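Local coordinates for GDSL-like protein (Collinsella aerofaciens ATCC 25986, PDB 7BXD), which is probably a serine acyl-hydrolase of the GDSL (SGNH) family that cleaves acyl ester bonds, at residues Cys33-Ser37 against Phe87-Leu91; Glu68-Ile72 against Arg90-Asp95. All coordinates share one frame. Residue numbers count along the deposited sequence, not the author numbering.

Contact 1: residues Cys33-Ser37 against Phe87-Leu91; sequences CFGDS and FVERL
In hydrolases of the SGNH fold, the segment carrying the probable nucleophile follows a buried strand, and C33-S37 illustrates how a short helix backs that strand end. Through C33 and F34 the backbone is extended. F34, with chi1 in t, sends its ring across to the helix: CZ lies 3.3 Å from F87 O, CE2 4.0 Å from L91 CD1, and its face receives the edge of the F87 ring (chi1 m) in a T-shaped pair, centroids 4.9 Å apart and planes at 51°. G35 stays extended, its CA 7.6 Å from that of F87. F87 CZ sits 3.5 Å from G35 C, while R90 NH2 donates to G35 O (2.9 Å) as F34 CE1 covers the guanidinium face. D36 is the N-cap of helix 37-40, OD1 hydrogen-bonded to T38 OG1 and CB 4.1 Å from F87 CE1. S37, the likely nucleophile by its GDS motif, lies out of reach near H220. Strand 30-35 runs between strands 66-71 and 100-104, and helix 127-141 packs against V88 and L91.

Contact 2: residues Glu68-Ile72 against Arg90-Asp95; sequences ENFGI and RLDGID
E68-G71 end parallel strand 66-71, extended except for F70, whose psi is only 54°, and I72 follows in the loop; R90-D95 continues from the helix around R90 by two i to i+3 hydrogen bonds (G93 N to R90 O and I94 N to L91 O, both 3.1 Å) before I94 and D95 open out (psi 164° and 128°). The two run in opposite directions, F70 CA facing I94 CA at 6.9 Å and E68 CA facing D95 CA at 8.6 Å, with no backbone hydrogen bond between them. In this three-layer SGNH fold the example shows how side chains, one bonded to a main-chain carbonyl, can join an outermost sheet strand to the connection leading to strand 100-104. F70 (chi1 m) turns its ring toward the loop. I94 CB sits over the ring face, 3.9 Å from the centroid, in a CH-pi contact, and I94 CG2 comes within 3.6 Å of F70 CD1, while F70 CZ is 3.6 Å from D95 N. On the strand's far side, N69 OD1 closes an Asx turn by accepting from G71 N at 2.9 Å. Toward the strand's start two acids meet: E68 OE1 and D95 OD2 are only 2.7 Å apart, and D95 OD1 accepts from A97 N. At the other end R90, also bonded to S75 through NH2, reaches over the strand terminus. I72 CB covers one face of its guanidinium and I72 CG1 lies 3.4 Å from R90 NH1, which donates in the guanidinium plane to F70 O at 3.0 Å (N-H...O angle 143°).

In the fold
From the N terminus, strand 30-35 comes first and leads through D36 into helix 37-40, which starts at the likely nucleophile, S37; the chain next lays strand 66-71 beside strand 30-35, joined by backbone hydrogen bonds from C33 to E68 and F70. Helix 87-90 and the turn after it lie on the crossover from strand 66-71 to strand 100-104, on the other side of 30-35. Contact 1 closes a loop of 49 residues; contact 2, closing one of 17, starts inside it and runs a few residues beyond its end. They share R90 and L91, and F34 packs on I94. Because R90 bonds carbonyls on both neighbouring strands, the two contacts tie one helix end to the adjoining strand ends.

Contact 1: residues Cys33-Ser37 against Phe87-Leu91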
ATOM      1  N   CYS A  33      -4.758   7.289   4.871  1.00 14.15           N
ATOM      2  CA  CYS A  33      -3.859   6.509   4.019  1.00 14.12           C
ATOM      3  C   CYS A  33      -2.989   5.621   4.910  1.00 13.63           C
ATOM      4  O   CYS A  33      -2.065   6.115   5.587  1.00 14.51           O
ATOM      5  CB  CYS A  33      -3.023   7.458   3.150  1.00 15.09           C
ATOM      6  SG  CYS A  33      -4.071   8.493   2.093  1.00 15.55           S
ATOM      7  N   PHE A  34      -3.276   4.319   4.906  1.00 13.61           N
ATOM      8  CA  PHE A  34      -2.647   3.341   5.779  1.00 13.22           C
ATOM      9  C   PHE A  34      -1.672   2.551   4.897  1.00 13.10           C
ATOM     10  O   PHE A  34      -2.098   1.906   3.922  1.00 13.68           O
ATOM     11  CB  PHE A  34      -3.772   2.467   6.322  1.00 13.85           C
ATOM     12  CG  PHE A  34      -3.395   1.497   7.413  1.00 14.06           C
ATOM     13  CD1 PHE A  34      -2.396   1.774   8.342  1.00 13.78           C
ATOM     14  CD2 PHE A  34      -4.127   0.306   7.548  1.00 14.79           C
ATOM     15  CE1 PHE A  34      -2.129   0.891   9.389  1.00 14.44           C
ATOM     16  CE2 PHE A  34      -3.872  -0.581   8.603  1.00 14.90           C
ATOM     17  CZ  PHE A  34      -2.878  -0.289   9.530  1.00 15.00           C
ATOM     18  N   GLY A  35      -0.375   2.654   5.189  1.00 13.42           N
ATOM     19  CA  GLY A  35       0.602   2.083   4.289  1.00 13.80           C
ATOM     20  C   GLY A  35       1.950   1.814   4.930  1.00 13.54           C
ATOM     21  O   GLY A  35       2.107   1.843   6.161  1.00 13.88           O
ATOM     22  N   ASP A  36       2.930   1.537   4.068  1.00 13.42           N
ATOM     23  CA  ASP A  36       4.302   1.187   4.473  1.00 13.06           C
ATOM     24  C   ASP A  36       5.236   2.355   4.119  1.00 12.89           C
ATOM     25  O   ASP A  36       4.808   3.524   4.173  1.00 13.58           O
ATOM     26  CB  ASP A  36       4.672  -0.195   3.910  1.00 14.01           C
ATOM     27  CG  ASP A  36       4.650  -0.257   2.381  1.00 14.00           C
ATOM     28  OD1 ASP A  36       4.795   0.807   1.720  1.00 14.07           O
ATOM     29  OD2 ASP A  36       4.468  -1.371   1.848  1.00 14.61           O
ATOM     30  N   SER A  37       6.490   2.061   3.787  1.00 13.08           N
ATOM     31  CA  SER A  37       7.424   3.116   3.382  1.00 13.91           C
ATOM     32  C   SER A  37       6.891   3.942   2.221  1.00 13.61           C
ATOM     33  O   SER A  37       7.249   5.127   2.083  1.00 14.09           O
ATOM     34  CB  SER A  37       8.764   2.533   2.928  1.00 15.79           C
ATOM     35  OG  SER A  37       9.263   1.556   3.817  1.00 17.98           O
ATOM     36  N   PHE A  87       0.528  -4.074   9.581  1.00 14.49           N
ATOM     37  CA  PHE A  87      -0.737  -3.357   9.434  1.00 14.24           C
ATOM     38  C   PHE A  87      -1.759  -3.917  10.421  1.00 14.20           C
ATOM     39  O   PHE A  87      -2.538  -3.175  11.017  1.00 14.57           O
ATOM     40  CB  PHE A  87      -1.304  -3.455   8.012  1.00 13.60           C
ATOM     41  CG  PHE A  87      -0.568  -2.695   6.924  1.00 13.40           C
ATOM     42  CD1 PHE A  87       0.832  -2.761   6.740  1.00 14.35           C
ATOM     43  CD2 PHE A  87      -1.310  -1.943   6.006  1.00 14.18           C
ATOM     44  CE1 PHE A  87       1.447  -2.104   5.644  1.00 14.10           C
ATOM     45  CE2 PHE A  87      -0.689  -1.297   4.928  1.00 14.66           C
ATOM     46  CZ  PHE A  87       0.661  -1.388   4.743  1.00 13.88           C
ATOM     47  N   VAL A  88      -1.804  -5.245  10.569  1.00 14.29           N
ATOM     48  CA  VAL A  88      -2.744  -5.857  11.505  1.00 14.99           C
ATOM     49  C   VAL A  88      -2.533  -5.285  12.907  1.00 15.75           C
ATOM     50  O   VAL A  88      -3.497  -4.941  13.594  1.00 16.63           O
ATOM     51  CB  VAL A  88      -2.585  -7.389  11.486  1.00 15.58           C
ATOM     52  CG1 VAL A  88      -3.305  -8.043  12.678  1.00 16.68           C
ATOM     53  CG2 VAL A  88      -3.086  -7.963  10.151  1.00 16.26           C
ATOM     54  N   GLU A  89      -1.266  -5.201  13.354  1.00 15.80           N
ATOM     55  CA  GLU A  89      -0.972  -4.722  14.698  1.00 16.73           C
ATOM     56  C   GLU A  89      -1.228  -3.227  14.854  1.00 16.32           C
ATOM     57  O   GLU A  89      -1.579  -2.766  15.955  1.00 17.06           O
ATOM     58  CB  GLU A  89       0.458  -5.080  15.074  1.00 18.27           C
ATOM     59  CG  GLU A  89       0.658  -6.556  15.385  1.00 19.71           C
ATOM     60  CD  GLU A  89       2.096  -7.027  15.221  1.00 20.64           C
ATOM     61  OE1 GLU A  89       2.687  -6.838  14.130  1.00 20.18           O
ATOM     62  OE2 GLU A  89       2.639  -7.651  16.183  1.00 22.84           O
ATOM     63  N   ARG A  90      -1.018  -2.442  13.780  1.00 15.75           N
ATOM     64  CA  ARG A  90      -1.150  -0.988  13.849  1.00 15.69           C
ATOM     65  C   ARG A  90      -2.592  -0.511  13.728  1.00 15.41           C
ATOM     66  O   ARG A  90      -2.872   0.652  14.055  1.00 15.91           O
ATOM     67  CB  ARG A  90      -0.329  -0.311  12.737  1.00 16.12           C
ATOM     68  CG  ARG A  90       1.190  -0.397  12.978  1.00 17.59           C
ATOM     69  CD  ARG A  90       1.896   0.618  12.076  1.00 20.59           C
ATOM     70  NE  ARG A  90       1.839   0.110  10.717  1.00 20.06           N
ATOM     71  CZ  ARG A  90       1.495   0.770   9.590  1.00 17.68           C
ATOM     72  NH1 ARG A  90       1.095   2.046   9.561  1.00 18.21           N
ATOM     73  NH2 ARG A  90       1.575   0.098   8.463  1.00 16.50           N
ATOM     74  N   LEU A  91      -3.508  -1.343  13.203  1.00 15.18           N
ATOM     75  CA  LEU A  91      -4.810  -0.815  12.784  1.00 14.86           C
ATOM     76  C   LEU A  91      -5.555  -0.119  13.935  1.00 14.80           C
ATOM     77  O   LEU A  91      -6.155   0.952  13.750  1.00 15.51           O
ATOM     78  CB  LEU A  91      -5.648  -1.939  12.174  1.00 15.55           C
ATOM     79  CG  LEU A  91      -7.091  -1.581  11.829  1.00 15.61           C
ATOM     80  CD1 LEU A  91      -7.165  -0.453  10.825  1.00 15.86           C
ATOM     81  CD2 LEU A  91      -7.780  -2.830  11.297  1.00 16.71           C
TER

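Contact 2: residues Glu68-Ile72 against Arg90-Asp95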
ATOM      1  N   GLU A  68      -4.752  12.114   5.733  1.00 16.98           N
ATOM      2  CA  GLU A  68      -3.958  11.717   6.884  1.00 16.83           C
ATOM      3  C   GLU A  68      -2.984  10.612   6.484  1.00 16.01           C
ATOM      4  O   GLU A  68      -3.362   9.644   5.814  1.00 17.46           O
ATOM      5  CB  GLU A  68      -4.862  11.178   8.000  1.00 19.12           C
ATOM      6  CG  GLU A  68      -6.007  12.109   8.369  1.00 22.36           C
ATOM      7  CD  GLU A  68      -6.933  11.533   9.399  1.00 25.34           C
ATOM      8  OE1 GLU A  68      -7.243  10.329   9.292  1.00 24.43           O
ATOM      9  OE2 GLU A  68      -7.373  12.302  10.295  1.00 29.04           O
ATOM     10  N   ASN A  69      -1.739  10.727   6.933  1.00 15.66           N
ATOM     11  CA  ASN A  69      -0.675   9.782   6.595  1.00 15.88           C
ATOM     12  C   ASN A  69      -0.447   8.834   7.774  1.00 15.56           C
ATOM     13  O   ASN A  69       0.097   9.242   8.803  1.00 17.27           O
ATOM     14  CB  ASN A  69       0.596  10.559   6.260  1.00 16.04           C
ATOM     15  CG  ASN A  69       1.693   9.662   5.723  1.00 15.89           C
ATOM     16  OD1 ASN A  69       2.032   8.643   6.340  1.00 16.89           O
ATOM     17  ND2 ASN A  69       2.265  10.026   4.583  1.00 16.24           N
ATOM     18  N   PHE A  70      -0.817   7.563   7.601  1.00 14.95           N
ATOM     19  CA  PHE A  70      -0.498   6.498   8.546  1.00 14.78           C
ATOM     20  C   PHE A  70       0.391   5.462   7.848  1.00 14.95           C
ATOM     21  O   PHE A  70       0.102   4.261   7.812  1.00 16.04           O
ATOM     22  CB  PHE A  70      -1.768   5.877   9.150  1.00 15.11           C
ATOM     23  CG  PHE A  70      -2.462   6.782  10.131  1.00 15.38           C
ATOM     24  CD1 PHE A  70      -2.125   6.749  11.477  1.00 15.84           C
ATOM     25  CD2 PHE A  70      -3.428   7.701   9.712  1.00 16.41           C
ATOM     26  CE1 PHE A  70      -2.773   7.604  12.385  1.00 16.68           C
ATOM     27  CE2 PHE A  70      -4.075   8.543  10.628  1.00 17.53           C
ATOM     28  CZ  PHE A  70      -3.755   8.468  11.966  1.00 16.14           C
ATOM     29  N   GLY A  71       1.490   5.936   7.272  1.00 15.55           N
ATOM     30  CA  GLY A  71       2.493   5.059   6.713  1.00 15.85           C
ATOM     31  C   GLY A  71       3.618   4.834   7.710  1.00 15.77           C
ATOM     32  O   GLY A  71       4.040   5.770   8.403  1.00 17.69           O
ATOM     33  N   ILE A  72       4.136   3.596   7.757  1.00 15.33           N
ATOM     34  CA  ILE A  72       5.258   3.204   8.615  1.00 15.87           C
ATOM     35  C   ILE A  72       6.250   2.394   7.784  1.00 15.03           C
ATOM     36  O   ILE A  72       5.888   1.374   7.170  1.00 15.31           O
ATOM     37  CB  ILE A  72       4.786   2.410   9.853  1.00 16.46           C
ATOM     38  CG1 ILE A  72       4.011   3.325  10.802  1.00 17.76           C
ATOM     39  CG2 ILE A  72       5.942   1.685  10.564  1.00 18.14           C
ATOM     40  CD1 ILE A  72       4.859   4.422  11.504  1.00 19.81           C
ATOM     41  N   ARG A  90      -1.018  -2.442  13.780  1.00 15.75           N
ATOM     42  CA  ARG A  90      -1.150  -0.988  13.849  1.00 15.69           C
ATOM     43  C   ARG A  90      -2.592  -0.511  13.728  1.00 15.41           C
ATOM     44  O   ARG A  90      -2.872   0.652  14.055  1.00 15.91           O
ATOM     45  CB  ARG A  90      -0.329  -0.311  12.737  1.00 16.12           C
ATOM     46  CG  ARG A  90       1.190  -0.397  12.978  1.00 17.59           C
ATOM     47  CD  ARG A  90       1.896   0.618  12.076  1.00 20.59           C
ATOM     48  NE  ARG A  90       1.839   0.110  10.717  1.00 20.06           N
ATOM     49  CZ  ARG A  90       1.495   0.770   9.590  1.00 17.68           C
ATOM     50  NH1 ARG A  90       1.095   2.046   9.561  1.00 18.21           N
ATOM     51  NH2 ARG A  90       1.575   0.098   8.463  1.00 16.50           N
ATOM     52  N   LEU A  91      -3.508  -1.343  13.203  1.00 15.18           N
ATOM     53  CA  LEU A  91      -4.810  -0.815  12.784  1.00 14.86           C
ATOM     54  C   LEU A  91      -5.555  -0.119  13.935  1.00 14.80           C
ATOM     55  O   LEU A  91      -6.155   0.952  13.750  1.00 15.51           O
ATOM     56  CB  LEU A  91      -5.648  -1.939  12.174  1.00 15.55           C
ATOM     57  CG  LEU A  91      -7.091  -1.581  11.829  1.00 15.61           C
ATOM     58  CD1 LEU A  91      -7.165  -0.453  10.825  1.00 15.86           C
ATOM     59  CD2 LEU A  91      -7.780  -2.830  11.297  1.00 16.71           C
ATOM     60  N   ASP A  92      -5.577  -0.733  15.123  1.00 15.62           N
ATOM     61  CA  ASP A  92      -6.419  -0.175  16.169  1.00 16.65           C
ATOM     62  C   ASP A  92      -5.961   1.209  16.597  1.00 16.75           C
ATOM     63  O   ASP A  92      -6.764   1.970  17.174  1.00 17.95           O
ATOM     64  CB  ASP A  92      -6.441  -1.075  17.412  1.00 19.55           C
ATOM     65  CG  ASP A  92      -7.618  -0.781  18.351  1.00 23.67           C
ATOM     66  OD1 ASP A  92      -8.785  -0.926  17.909  1.00 25.39           O
ATOM     67  OD2 ASP A  92      -7.385  -0.443  19.531  1.00 25.93           O
ATOM     68  N   GLY A  93      -4.694   1.557  16.331  1.00 16.41           N
ATOM     69  CA  GLY A  93      -4.131   2.842  16.698  1.00 15.81           C
ATOM     70  C   GLY A  93      -4.235   3.939  15.663  1.00 15.38           C
ATOM     71  O   GLY A  93      -3.739   5.048  15.916  1.00 16.25           O
ATOM     72  N   ILE A  94      -4.828   3.681  14.482  1.00 15.13           N
ATOM     73  CA  ILE A  94      -4.995   4.732  13.469  1.00 14.91           C
ATOM     74  C   ILE A  94      -6.385   5.339  13.610  1.00 15.16           C
ATOM     75  O   ILE A  94      -7.274   4.809  14.275  1.00 16.44           O
ATOM     76  CB  ILE A  94      -4.714   4.244  12.032  1.00 15.28           C
ATOM     77  CG1 ILE A  94      -5.892   3.445  11.448  1.00 15.73           C
ATOM     78  CG2 ILE A  94      -3.395   3.446  11.969  1.00 15.62           C
ATOM     79  CD1 ILE A  94      -5.663   2.981   9.995  1.00 16.39           C
ATOM     80  N   ASP A  95      -6.578   6.506  13.002  1.00 15.59           N
ATOM     81  CA  ASP A  95      -7.858   7.205  13.072  1.00 15.76           C
ATOM     82  C   ASP A  95      -8.996   6.288  12.623  1.00 15.58           C
ATOM     83  O   ASP A  95      -8.909   5.659  11.554  1.00 17.68           O
ATOM     84  CB  ASP A  95      -7.778   8.419  12.135  1.00 17.34           C
ATOM     85  CG  ASP A  95      -9.038   9.248  12.118  1.00 18.89           C
ATOM     86  OD1 ASP A  95      -9.865   9.175  13.067  1.00 17.97           O
ATOM     87  OD2 ASP A  95      -9.195  10.021  11.132  1.00 21.32           O
TER